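Local coordinates for protein putative dehydrogenase (Pseudomonas fluorescens, PDB 6UUG) that oxidises methanesulfinate as the monooxygenase component of a two-component flavin-dependent system in bacterial sulfur assimilation, at residues A114-F119 with M176-A181; Q126-Q131 with E232-P237; K153-W158 with F223-V228; R159-K164 with K189-A194. All coordinates share one frame; numbering follows the deposited sequence.

Overall arrangement
From the N terminus, helix 100-119 leads into helix 122-135, and both then meet the β-rich part of the chain. Interaction 1 closes the first loop, bringing residues 114-119 onto strand 176-183. Interaction 2 starts on the next helix and spans the longest stretch, ending in the loop after strand 221-228. Interaction 3, between the 153-158 turn and strand 221-228, lies wholly within that span, and interaction 4, between strands 159-162 and 189-196, lies within interaction 3. Interaction 1 alternates along the chain with each of the other three. Together, interactions 1 and 2 join helices to β structure, interaction 3 works within one sheet, and interaction 4 packs two sheets together.

Interaction 1. Residues A114-F119 with M176-A181; sequences ATVRLF and MLIASA
Ile178 reaches from strand 176-183 to helix 100-119 and meets Val116 and Thr115 with its two branches. The longer branch does the closer work: Ile178 CD1 lies 3.7 Å from Val116 CG1, methyl against methyl, and the two side chains cross obliquely rather than lining up. The shorter branch faces the preceding residue of the helix, where Ile178 CG2 stands 4.2 Å from Thr115 CG2. This division follows from the Ile178 torsions. CG1 stands anti to the carbonyl carbon (chi1 -58°), and the turn at chi2 (-82°) then brings CD1 to Val116, while CG2 stands anti to the backbone N and is left for Thr115. Thr115 divides its roles in a similar way. Its methyl takes part in the apolar contact, whereas OG1 is hydrogen-bonded to Leu111 O within the helix and to Arg248 NE, which satisfies this buried hydroxyl. The two backbones stay well apart, with Thr115 CA and Ile178 CA 8.2 Å from each other, and no hydrogen bond joins the two segments. Trp139 of the adjoining strand 139-142 also touches both Val116 and Ile178, and Ile192 flanks Ile178 on strand 189-196. The arrangement is a helix packed on the face of a β-sheet through small branched side chains that meet methyl to methyl. It is consistent with the acyl-CoA dehydrogenase fold, in which the N-terminal helical domain abuts the middle β domain.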
loop_
_atom_site.group_PDB
_atom_site.type_symbol
_atom_site.label_atom_id
_atom_site.label_comp_id
_atom_site.label_asym_id
_atom_site.label_seq_id
_atom_site.Cartn_x
_atom_site.Cartn_y
_atom_site.Cartn_z
ATOM N N ALA A 114 -12.045 33.428 15.288
ATOM C CA ALA A 114 -12.604 33.467 13.942
ATOM C C ALA A 114 -14.112 33.296 13.962
ATOM O O ALA A 114 -14.816 33.877 13.126
ATOM C CB ALA A 114 -11.978 32.375 13.068
ATOM N N THR A 115 -14.614 32.500 14.907
ATOM C CA THR A 115 -16.046 32.235 15.014
ATOM C C THR A 115 -16.828 33.510 15.328
ATOM O O THR A 115 -17.839 33.799 14.679
ATOM C CB THR A 115 -16.295 31.177 16.091
ATOM O OG1 THR A 115 -15.594 29.971 15.751
ATOM C CG2 THR A 115 -17.773 30.857 16.187
ATOM N N VAL A 116 -16.396 34.275 16.338
ATOM C CA VAL A 116 -17.105 35.523 16.621
ATOM C C VAL A 116 -16.914 36.508 15.472
ATOM O O VAL A 116 -17.841 37.247 15.107
ATOM C CB VAL A 116 -16.686 36.123 17.987
ATOM C CG1 VAL A 116 -17.034 35.185 19.121
ATOM C CG2 VAL A 116 -15.219 36.495 18.039
ATOM N N ARG A 117 -15.732 36.501 14.847
ATOM C CA ARG A 117 -15.474 37.427 13.747
ATOM C C ARG A 117 -16.408 37.166 12.573
ATOM O O ARG A 117 -16.919 38.106 11.954
ATOM C CB ARG A 117 -14.014 37.312 13.299
ATOM C CG ARG A 117 -13.688 38.035 11.977
ATOM C CD ARG A 117 -13.789 39.544 12.144
ATOM N NE ARG A 117 -13.571 40.271 10.890
ATOM C CZ ARG A 117 -14.506 40.507 9.969
ATOM N NH1 ARG A 117 -15.750 40.066 10.122
ATOM N NH2 ARG A 117 -14.194 41.190 8.876
ATOM N N LEU A 118 -16.653 35.893 12.259
ATOM C CA LEU A 118 -17.431 35.543 11.080
ATOM C C LEU A 118 -18.932 35.496 11.324
ATOM O O LEU A 118 -19.707 35.705 10.376
ATOM C CB LEU A 118 -16.962 34.187 10.540
ATOM C CG LEU A 118 -15.558 34.139 9.939
ATOM C CD1 LEU A 118 -15.161 32.686 9.650
ATOM C CD2 LEU A 118 -15.490 34.964 8.665
ATOM N N PHE A 119 -19.364 35.231 12.563
ATOM C CA PHE A 119 -20.768 34.945 12.855
ATOM C C PHE A 119 -21.522 36.097 13.515
ATOM O O PHE A 119 -22.753 36.023 13.606
ATOM C CB PHE A 119 -20.911 33.719 13.774
ATOM C CG PHE A 119 -20.530 32.403 13.150
ATOM C CD1 PHE A 119 -20.200 32.295 11.809
ATOM C CD2 PHE A 119 -20.517 31.255 13.934
ATOM C CE1 PHE A 119 -19.853 31.060 11.257
ATOM C CE2 PHE A 119 -20.179 30.016 13.398
ATOM C CZ PHE A 119 -19.847 29.917 12.052
ATOM N N MET A 176 -12.858 32.698 27.976
ATOM C CA MET A 176 -14.081 32.769 27.197
ATOM C C MET A 176 -14.324 31.417 26.546
ATOM O O MET A 176 -13.378 30.671 26.268
ATOM C CB MET A 176 -14.009 33.865 26.122
ATOM C CG MET A 176 -13.941 35.294 26.658
ATOM S SD MET A 176 -15.501 35.836 27.400
ATOM C CE MET A 176 -16.609 35.808 25.990
ATOM N N LEU A 177 -15.604 31.111 26.322
ATOM C CA LEU A 177 -16.039 29.884 25.665
ATOM C C LEU A 177 -16.983 30.215 24.525
ATOM O O LEU A 177 -17.783 31.151 24.604
ATOM C CB LEU A 177 -16.788 28.934 26.614
ATOM C CG LEU A 177 -16.129 28.357 27.847
ATOM C CD1 LEU A 177 -17.174 27.563 28.605
ATOM C CD2 LEU A 177 -14.973 27.467 27.431
ATOM N N ILE A 178 -16.890 29.430 23.462
ATOM C CA ILE A 178 -17.913 29.383 22.431
ATOM C C ILE A 178 -18.779 28.167 22.744
ATOM O O ILE A 178 -18.307 27.031 22.673
ATOM C CB ILE A 178 -17.306 29.280 21.028
ATOM C CG1 ILE A 178 -16.367 30.464 20.745
ATOM C CG2 ILE A 178 -18.406 29.170 19.992
ATOM C CD1 ILE A 178 -17.080 31.714 20.308
ATOM N N ALA A 179 -20.045 28.391 23.088
ATOM C CA ALA A 179 -20.949 27.316 23.483
ATOM C C ALA A 179 -22.131 27.258 22.530
ATOM O O ALA A 179 -22.621 28.293 22.072
ATOM C CB ALA A 179 -21.455 27.515 24.925
ATOM N N SER A 180 -22.603 26.048 22.240
ATOM C CA SER A 180 -23.776 25.876 21.398
ATOM C C SER A 180 -24.915 25.238 22.187
ATOM O O SER A 180 -24.705 24.544 23.186
ATOM C CB SER A 180 -23.469 25.017 20.169
ATOM O OG SER A 180 -22.922 23.770 20.547
ATOM N N ALA A 181 -26.131 25.480 21.702
ATOM C CA ALA A 181 -27.338 24.888 22.258
ATOM C C ALA A 181 -28.359 24.781 21.138
ATOM O O ALA A 181 -28.271 25.485 20.132
ATOM C CB ALA A 181 -27.896 25.717 23.422
#

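Interaction 2. Residues Q126-Q131 with E232-P237; sequences QPWFEQ and ELLLDP
Trp128 presents the far end of its six-membered ring to Leu234, and this is the tight part of the contact. Leu234 CD2 sits 3.9 Å from Trp128 CZ3 and 4.1 Å from Trp128 CH2, so one methyl spans two neighbouring ring carbons. It comes at a slant to the indole plane. With CG anti to the carbonyl carbon (chi1 -43°) and chi2 at -174°, Leu234 brings CD2 to the indole. Leu234 is buried, while Trp128 and Glu232 are both partly exposed, and toward Glu232 the contact is looser. There the backbone meets the ring at its edge, close to the plane, with Glu232 CA 4.2 Å from Trp128 CH2, and the Glu232 side chain comes no nearer than 4.7 Å to the helical segment. Its carboxylate is engaged elsewhere, through a salt bridge from OE2 to Arg199 and a hydrogen bond from Glu229 N to OE1. No hydrogen bond crosses between the segments. The loop 232-237 is nevertheless fixed against strand 189-196, because Leu234 N bonds to Ile192 O and Ala194 N to Glu232 O. Trp128 lies among three elements: Val116 of helix 100-119, Ala194 of strand 189-196, and the loop itself. Leu234 likewise touches Thr115 and Phe119 of that helix and Ile192 of the strand.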
loop_
_atom_site.group_PDB
_atom_site.type_symbol
_atom_site.label_atom_id
_atom_site.label_comp_id
_atom_site.label_asym_id
_atom_site.label_seq_id
_atom_site.Cartn_x
_atom_site.Cartn_y
_atom_site.Cartn_z
ATOM N N GLN A 126 -15.572 43.267 17.734
ATOM C CA GLN A 126 -14.498 44.245 17.911
ATOM C C GLN A 126 -14.138 44.438 19.379
ATOM O O GLN A 126 -12.941 44.359 19.710
ATOM C CB GLN A 126 -14.860 45.569 17.218
ATOM C CG GLN A 126 -14.881 45.485 15.692
ATOM C CD GLN A 126 -15.127 46.827 15.021
ATOM O OE1 GLN A 126 -14.621 47.092 13.928
ATOM N NE2 GLN A 126 -15.912 47.678 15.669
ATOM N N PRO A 127 -15.084 44.647 20.307
ATOM C CA PRO A 127 -14.700 44.663 21.731
ATOM C C PRO A 127 -14.079 43.358 22.201
ATOM O O PRO A 127 -13.137 43.374 23.003
ATOM C CB PRO A 127 -16.027 44.944 22.453
ATOM C CG PRO A 127 -16.893 45.579 21.440
ATOM C CD PRO A 127 -16.516 44.958 20.130
ATOM N N TRP A 128 -14.588 42.219 21.735
ATOM C CA TRP A 128 -13.994 40.946 22.137
ATOM C C TRP A 128 -12.541 40.848 21.687
ATOM O O TRP A 128 -11.690 40.356 22.439
ATOM C CB TRP A 128 -14.818 39.782 21.586
ATOM C CG TRP A 128 -16.049 39.501 22.403
ATOM C CD1 TRP A 128 -16.195 39.676 23.754
ATOM C CD2 TRP A 128 -17.299 38.994 21.926
ATOM N NE1 TRP A 128 -17.463 39.305 24.143
ATOM C CE2 TRP A 128 -18.160 38.891 23.037
ATOM C CE3 TRP A 128 -17.777 38.624 20.662
ATOM C CZ2 TRP A 128 -19.471 38.436 22.922
ATOM C CZ3 TRP A 128 -19.072 38.171 20.549
ATOM C CH2 TRP A 128 -19.909 38.077 21.674
ATOM N N PHE A 129 -12.243 41.307 20.465
ATOM C CA PHE A 129 -10.861 41.320 19.977
ATOM C C PHE A 129 -9.990 42.253 20.812
ATOM O O PHE A 129 -8.870 41.904 21.197
ATOM C CB PHE A 129 -10.817 41.749 18.509
ATOM C CG PHE A 129 -11.057 40.634 17.521
ATOM C CD1 PHE A 129 -11.655 39.452 17.915
ATOM C CD2 PHE A 129 -10.668 40.778 16.194
ATOM C CE1 PHE A 129 -11.870 38.417 16.990
ATOM C CE2 PHE A 129 -10.873 39.765 15.265
ATOM C CZ PHE A 129 -11.474 38.573 15.669
ATOM N N GLU A 130 -10.483 43.463 21.076
ATOM C CA GLU A 130 -9.710 44.416 21.868
ATOM C C GLU A 130 -9.412 43.873 23.261
ATOM O O GLU A 130 -8.275 43.959 23.738
ATOM C CB GLU A 130 -10.456 45.749 21.944
ATOM C CG GLU A 130 -10.659 46.401 20.594
ATOM C CD GLU A 130 -11.546 47.637 20.665
ATOM O OE1 GLU A 130 -12.352 47.737 21.616
ATOM O OE2 GLU A 130 -11.433 48.507 19.773
ATOM N N GLN A 131 -10.415 43.301 23.932
ATOM C CA GLN A 131 -10.171 42.795 25.284
ATOM C C GLN A 131 -9.251 41.582 25.275
ATOM O O GLN A 131 -8.431 41.409 26.186
ATOM C CB GLN A 131 -11.489 42.457 25.970
ATOM C CG GLN A 131 -12.410 43.649 26.158
ATOM C CD GLN A 131 -13.748 43.243 26.738
ATOM O OE1 GLN A 131 -13.986 43.382 27.939
ATOM N NE2 GLN A 131 -14.626 42.716 25.888
ATOM N N GLU A 232 -24.724 38.342 23.361
ATOM C CA GLU A 232 -23.710 37.302 23.325
ATOM C C GLU A 232 -23.987 36.245 22.265
ATOM O O GLU A 232 -23.138 35.375 22.046
ATOM C CB GLU A 232 -23.580 36.666 24.714
ATOM C CG GLU A 232 -23.102 37.690 25.752
ATOM C CD GLU A 232 -23.196 37.199 27.176
ATOM O OE1 GLU A 232 -24.196 36.533 27.520
ATOM O OE2 GLU A 232 -22.262 37.483 27.949
ATOM N N LEU A 233 -25.141 36.312 21.598
ATOM C CA LEU A 233 -25.502 35.342 20.573
ATOM C C LEU A 233 -24.875 35.724 19.242
ATOM O O LEU A 233 -24.901 36.889 18.841
ATOM C CB LEU A 233 -27.024 35.264 20.416
ATOM C CG LEU A 233 -27.809 34.885 21.674
ATOM C CD1 LEU A 233 -29.309 34.995 21.423
ATOM C CD2 LEU A 233 -27.440 33.491 22.116
ATOM N N LEU A 234 -24.334 34.726 18.541
ATOM C CA LEU A 234 -23.670 34.955 17.259
ATOM C C LEU A 234 -24.696 34.705 16.157
ATOM O O LEU A 234 -24.776 33.617 15.594
ATOM C CB LEU A 234 -22.442 34.058 17.120
ATOM C CG LEU A 234 -21.524 33.908 18.339
ATOM C CD1 LEU A 234 -20.273 33.097 17.977
ATOM C CD2 LEU A 234 -21.143 35.263 18.941
ATOM N N LEU A 235 -25.473 35.739 15.833
ATOM C CA LEU A 235 -26.638 35.595 14.969
ATOM C C LEU A 235 -26.538 36.329 13.642
ATOM O O LEU A 235 -27.199 35.928 12.684
ATOM C CB LEU A 235 -27.902 36.090 15.693
ATOM C CG LEU A 235 -28.375 35.233 16.866
ATOM C CD1 LEU A 235 -29.462 35.954 17.646
ATOM C CD2 LEU A 235 -28.876 33.890 16.361
ATOM N N ASP A 236 -25.744 37.392 13.555
ATOM C CA ASP A 236 -25.717 38.237 12.360
ATOM C C ASP A 236 -24.306 38.295 11.792
ATOM O O ASP A 236 -23.459 39.044 12.309
ATOM C CB ASP A 236 -26.218 39.640 12.702
ATOM C CG ASP A 236 -26.847 40.347 11.508
ATOM O OD1 ASP A 236 -27.068 39.685 10.469
ATOM O OD2 ASP A 236 -27.119 41.563 11.613
ATOM N N PRO A 237 -24.004 37.564 10.705
ATOM C CA PRO A 237 -24.902 36.736 9.888
ATOM C C PRO A 237 -25.124 35.307 10.390
ATOM O O PRO A 237 -25.887 34.569 9.768
ATOM C CB PRO A 237 -24.186 36.702 8.541
ATOM C CG PRO A 237 -22.736 36.714 8.922
ATOM C CD PRO A 237 -22.644 37.623 10.128
#

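Interaction 3. Residues K153-W158 with F223-V228; sequences KDLGGW and FERVRV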
loop_
_atom_site.group_PDB
_atom_site.type_symbol
_atom_site.label_atom_id
_atom_site.label_comp_id
_atom_site.label_asym_id
_atom_site.label_seq_id
_atom_site.Cartn_x
_atom_site.Cartn_y
_atom_site.Cartn_z
ATOM N N LYS A 153 -33.560 27.823 26.473
ATOM C CA LYS A 153 -34.906 28.300 26.752
ATOM C C LYS A 153 -34.919 29.822 26.702
ATOM O O LYS A 153 -33.978 30.474 27.168
ATOM C CB LYS A 153 -35.391 27.826 28.124
ATOM C CG LYS A 153 -35.404 26.317 28.304
ATOM C CD LYS A 153 -36.410 25.653 27.380
ATOM C CE LYS A 153 -36.404 24.147 27.571
ATOM N NZ LYS A 153 -36.604 23.782 29.000
ATOM N N ASP A 154 -35.986 30.381 26.135
ATOM C CA ASP A 154 -36.169 31.826 26.066
ATOM C C ASP A 154 -37.024 32.275 27.245
ATOM O O ASP A 154 -38.170 31.837 27.388
ATOM C CB ASP A 154 -36.816 32.226 24.740
ATOM C CG ASP A 154 -36.761 33.726 24.485
ATOM O OD1 ASP A 154 -36.319 34.479 25.382
ATOM O OD2 ASP A 154 -37.157 34.153 23.378
ATOM N N LEU A 155 -36.463 33.141 28.090
ATOM C CA LEU A 155 -37.182 33.730 29.213
ATOM C C LEU A 155 -37.515 35.198 28.963
ATOM O O LEU A 155 -37.560 36.001 29.899
ATOM C CB LEU A 155 -36.378 33.574 30.502
ATOM C CG LEU A 155 -36.162 32.127 30.942
ATOM C CD1 LEU A 155 -35.344 32.069 32.223
ATOM C CD2 LEU A 155 -37.506 31.444 31.128
ATOM N N GLY A 156 -37.747 35.559 27.702
ATOM C CA GLY A 156 -38.046 36.934 27.344
ATOM C C GLY A 156 -36.868 37.868 27.527
ATOM O O GLY A 156 -36.226 38.271 26.550
ATOM N N GLY A 157 -36.572 38.213 28.783
ATOM C CA GLY A 157 -35.465 39.117 29.051
ATOM C C GLY A 157 -34.121 38.530 28.664
ATOM O O GLY A 157 -33.246 39.235 28.154
ATOM N N TRP A 158 -33.940 37.232 28.892
ATOM C CA TRP A 158 -32.699 36.567 28.530
ATOM C C TRP A 158 -33.003 35.119 28.166
ATOM O O TRP A 158 -34.134 34.644 28.304
ATOM C CB TRP A 158 -31.686 36.648 29.669
ATOM C CG TRP A 158 -32.107 35.900 30.897
ATOM C CD1 TRP A 158 -31.910 34.575 31.160
ATOM C CD2 TRP A 158 -32.791 36.438 32.035
ATOM N NE1 TRP A 158 -32.432 34.252 32.391
ATOM C CE2 TRP A 158 -32.975 35.380 32.949
ATOM C CE3 TRP A 158 -33.264 37.710 32.368
ATOM C CZ2 TRP A 158 -33.614 35.557 34.175
ATOM C CZ3 TRP A 158 -33.894 37.884 33.585
ATOM C CH2 TRP A 158 -34.064 36.815 34.474
ATOM N N PHE A 223 -24.150 22.469 31.987
ATOM C CA PHE A 223 -24.762 23.795 31.970
ATOM C C PHE A 223 -26.039 23.755 32.801
ATOM O O PHE A 223 -26.973 23.016 32.470
ATOM C CB PHE A 223 -25.083 24.232 30.537
ATOM C CG PHE A 223 -23.884 24.680 29.749
ATOM C CD1 PHE A 223 -22.989 23.760 29.234
ATOM C CD2 PHE A 223 -23.666 26.026 29.508
ATOM C CE1 PHE A 223 -21.885 24.180 28.509
ATOM C CE2 PHE A 223 -22.569 26.452 28.786
ATOM C CZ PHE A 223 -21.679 25.534 28.286
ATOM N N GLU A 224 -26.089 24.559 33.860
ATOM C CA GLU A 224 -27.238 24.621 34.763
ATOM C C GLU A 224 -27.828 26.029 34.707
ATOM O O GLU A 224 -27.334 26.934 35.385
ATOM C CB GLU A 224 -26.831 24.252 36.188
ATOM C CG GLU A 224 -28.008 24.010 37.114
ATOM C CD GLU A 224 -28.726 22.711 36.801
ATOM O OE1 GLU A 224 -28.109 21.637 36.973
ATOM O OE2 GLU A 224 -29.902 22.768 36.372
ATOM N N ARG A 225 -28.874 26.206 33.896
ATOM C CA ARG A 225 -29.557 27.495 33.728
ATOM C C ARG A 225 -28.560 28.632 33.498
ATOM O O ARG A 225 -28.608 29.681 34.147
ATOM C CB ARG A 225 -30.465 27.794 34.925
ATOM C CG ARG A 225 -31.652 26.848 35.050
ATOM C CD ARG A 225 -32.686 27.336 36.065
ATOM N NE ARG A 225 -33.301 28.602 35.669
ATOM C CZ ARG A 225 -33.176 29.739 36.348
ATOM N NH1 ARG A 225 -32.466 29.769 37.468
ATOM N NH2 ARG A 225 -33.768 30.847 35.910
ATOM N N VAL A 226 -27.645 28.421 32.555
ATOM C CA VAL A 226 -26.593 29.400 32.294
ATOM C C VAL A 226 -27.180 30.540 31.478
ATOM O O VAL A 226 -27.665 30.332 30.361
ATOM C CB VAL A 226 -25.406 28.764 31.562
ATOM C CG1 VAL A 226 -24.375 29.838 31.217
ATOM C CG2 VAL A 226 -24.800 27.657 32.401
ATOM N N ARG A 227 -27.114 31.751 32.024
ATOM C CA ARG A 227 -27.721 32.895 31.358
ATOM C C ARG A 227 -26.896 33.315 30.145
ATOM O O ARG A 227 -25.661 33.331 30.189
ATOM C CB ARG A 227 -27.860 34.062 32.337
ATOM C CG ARG A 227 -28.393 35.325 31.693
ATOM C CD ARG A 227 -28.671 36.420 32.719
ATOM N NE ARG A 227 -29.121 37.648 32.067
ATOM C CZ ARG A 227 -29.974 38.514 32.608
ATOM N NH1 ARG A 227 -30.333 39.605 31.942
ATOM N NH2 ARG A 227 -30.473 38.280 33.813
ATOM N N VAL A 228 -27.587 33.642 29.050
ATOM C CA VAL A 228 -26.954 34.109 27.818
ATOM C C VAL A 228 -27.704 35.341 27.318
ATOM O O VAL A 228 -28.911 35.271 27.050
ATOM C CB VAL A 228 -26.924 33.012 26.735
ATOM C CG1 VAL A 228 -26.262 33.528 25.480
ATOM C CG2 VAL A 228 -26.174 31.790 27.247
#
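Arg227 stacks its guanidinium over one face of the Trp158 indole, the two planes tilted by 18° and their centres 4.0 Å apart. The closest approach is at the six-membered ring, offset toward its rim, where Arg227 NH2 stands 3.2 Å from Trp158 CE3. Further back along the arginine, CD forms a CH-pi contact over the five-membered ring, 4.0 Å from its centroid. An extended chain from CG to NE lets Arg227 run across the indole in this way, at about a right angle to the Trp158 side chain. The indole meets it because Trp158 CG is placed between the backbone N and the carbonyl carbon (chi1 65°). A second guanidinium, that of Arg225, receives Leu155 CD1 at its edge, 4.2 Å from NH2. Residues 155-158 connect strands 151-154 and 159-162 as a β-hairpin, whose second strand pairs antiparallel with strand 221-228. Within the turn, Leu155 N bonds to Trp158 O, and Asp154 OD1 accepts from Gly156 N at 2.9 Å in an Asx turn. Replacing Trp158 by an alanine would probably leave the Arg227 guanidinium without its stacking surface and Glu160 OE2 without the indole N-H bonded to it. Glu160 OE2 also forms a salt bridge with Arg225 NH2, while Arg227 NE is paired with Glu229. Trp158 and Arg227 each touch a crystal neighbour as well.

Interaction 4. Residues R159-K164 with K189-A194; sequences REFSGK and KLLIAA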
loop_
_atom_site.group_PDB
_atom_site.type_symbol
_atom_site.label_atom_id
_atom_site.label_comp_id
_atom_site.label_asym_id
_atom_site.label_seq_id
_atom_site.Cartn_x
_atom_site.Cartn_y
_atom_site.Cartn_z
ATOM N N ARG A 159 -31.977 34.414 27.705
ATOM C CA ARG A 159 -32.068 32.990 27.431
ATOM C C ARG A 159 -31.172 32.220 28.395
ATOM O O ARG A 159 -30.308 32.788 29.069
ATOM C CB ARG A 159 -31.692 32.692 25.977
ATOM C CG ARG A 159 -32.506 33.491 24.984
ATOM C CD ARG A 159 -31.932 33.363 23.593
ATOM N NE ARG A 159 -32.400 34.426 22.714
ATOM C CZ ARG A 159 -33.025 34.223 21.562
ATOM N NH1 ARG A 159 -33.411 35.259 20.827
ATOM N NH2 ARG A 159 -33.257 32.985 21.141
ATOM N N GLU A 160 -31.382 30.908 28.461
ATOM C CA GLU A 160 -30.605 30.064 29.358
ATOM C C GLU A 160 -30.243 28.765 28.656
ATOM O O GLU A 160 -31.110 28.113 28.065
ATOM C CB GLU A 160 -31.376 29.769 30.652
ATOM C CG GLU A 160 -31.391 30.936 31.623
ATOM C CD GLU A 160 -32.186 30.653 32.888
ATOM O OE1 GLU A 160 -32.589 29.491 33.109
ATOM O OE2 GLU A 160 -32.410 31.609 33.659
ATOM N N PHE A 161 -28.963 28.397 28.724
ATOM C CA PHE A 161 -28.500 27.101 28.237
ATOM C C PHE A 161 -28.516 26.111 29.395
ATOM O O PHE A 161 -28.028 26.422 30.486
ATOM C CB PHE A 161 -27.081 27.174 27.659
ATOM C CG PHE A 161 -26.959 27.949 26.362
ATOM C CD1 PHE A 161 -28.019 28.678 25.844
ATOM C CD2 PHE A 161 -25.757 27.943 25.664
ATOM C CE1 PHE A 161 -27.881 29.388 24.663
ATOM C CE2 PHE A 161 -25.615 28.649 24.479
ATOM C CZ PHE A 161 -26.678 29.370 23.978
ATOM N N SER A 162 -29.070 24.923 29.153
ATOM C CA SER A 162 -29.115 23.859 30.149
ATOM C C SER A 162 -28.874 22.519 29.471
ATOM O O SER A 162 -29.434 22.249 28.407
ATOM C CB SER A 162 -30.466 23.826 30.886
ATOM O OG SER A 162 -30.667 24.999 31.650
ATOM N N GLY A 163 -28.047 21.686 30.086
ATOM C CA GLY A 163 -27.774 20.366 29.567
ATOM C C GLY A 163 -26.308 20.033 29.717
ATOM O O GLY A 163 -25.559 20.712 30.417
ATOM N N LYS A 164 -25.890 18.964 29.049
ATOM C CA LYS A 164 -24.515 18.498 29.133
ATOM C C LYS A 164 -23.854 18.562 27.762
ATOM O O LYS A 164 -24.530 18.553 26.729
ATOM C CB LYS A 164 -24.453 17.071 29.697
ATOM C CG LYS A 164 -24.941 16.981 31.135
ATOM C CD LYS A 164 -24.849 15.570 31.683
ATOM C CE LYS A 164 -25.276 15.528 33.145
ATOM N NZ LYS A 164 -24.426 16.404 34.007
ATOM N N LYS A 189 -32.995 24.337 15.959
ATOM C CA LYS A 189 -31.963 25.131 15.301
ATOM C C LYS A 189 -30.801 25.372 16.256
ATOM O O LYS A 189 -31.006 25.690 17.429
ATOM C CB LYS A 189 -32.526 26.469 14.821
ATOM N N LEU A 190 -29.583 25.220 15.746
ATOM C CA LEU A 190 -28.399 25.433 16.566
ATOM C C LEU A 190 -28.185 26.919 16.824
ATOM O O LEU A 190 -28.310 27.748 15.918
ATOM C CB LEU A 190 -27.165 24.834 15.887
ATOM C CG LEU A 190 -25.888 24.763 16.732
ATOM C CD1 LEU A 190 -26.094 23.860 17.942
ATOM C CD2 LEU A 190 -24.705 24.283 15.896
ATOM N N LEU A 191 -27.858 27.253 18.070
ATOM C CA LEU A 191 -27.591 28.625 18.491
ATOM C C LEU A 191 -26.214 28.677 19.139
ATOM O O LEU A 191 -25.901 27.847 19.997
ATOM C CB LEU A 191 -28.669 29.106 19.470
ATOM C CG LEU A 191 -28.480 30.481 20.095
ATOM C CD1 LEU A 191 -28.632 31.554 19.033
ATOM C CD2 LEU A 191 -29.478 30.688 21.225
ATOM N N ILE A 192 -25.389 29.645 18.727
ATOM C CA ILE A 192 -24.014 29.776 19.201
ATOM C C ILE A 192 -23.889 31.058 20.017
ATOM O O ILE A 192 -24.420 32.101 19.627
ATOM C CB ILE A 192 -23.013 29.802 18.029
ATOM C CG1 ILE A 192 -23.384 28.775 16.945
ATOM C CG2 ILE A 192 -21.601 29.582 18.549
ATOM C CD1 ILE A 192 -23.299 27.362 17.394
ATOM N N ALA A 193 -23.172 30.985 21.137
ATOM C CA ALA A 193 -22.943 32.153 21.981
ATOM C C ALA A 193 -21.496 32.174 22.453
ATOM O O ALA A 193 -20.857 31.131 22.576
ATOM C CB ALA A 193 -23.887 32.159 23.196
ATOM N N ALA A 194 -20.983 33.376 22.722
ATOM C CA ALA A 194 -19.681 33.564 23.352
ATOM C C ALA A 194 -19.904 34.059 24.777
ATOM O O ALA A 194 -20.483 35.129 24.974
ATOM C CB ALA A 194 -18.827 34.563 22.574
#
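Phe161 CG stands anti to its carbonyl carbon (chi1 -69°) and Leu191 CG anti to its backbone N (chi1 175°), which turns the phenyl ring and the leucine branch into the interface between the two strands. The two side chains cross at about a right angle. Leu191 CD2 comes to the edge of the ring, near its plane, 4.0 Å from Phe161 CE1. Ala193, two residues along the same strand, brings its CB to 4.0 Å from Phe161 CZ at an oblique approach. The far end of the phenyl ring therefore bears on both residues. Farther out, the aliphatic part of Arg159 adds to the apolar surface, with Arg159 CD 4.3 Å from Leu191 CD2, while its NE forms a salt bridge with Glu230. With an alanine in place of Phe161, Leu191 and Ala193 would probably lose their shared partner and a gap would open between the strands. No hydrogen bond links the segments; the axes of strands 159-162 and 189-194 approach to 10.4 Å, at 102° between their directions. The strands belong to different sheets, packed face to face and nearly perpendicular, as in the middle β domain of the acyl-CoA dehydrogenase fold.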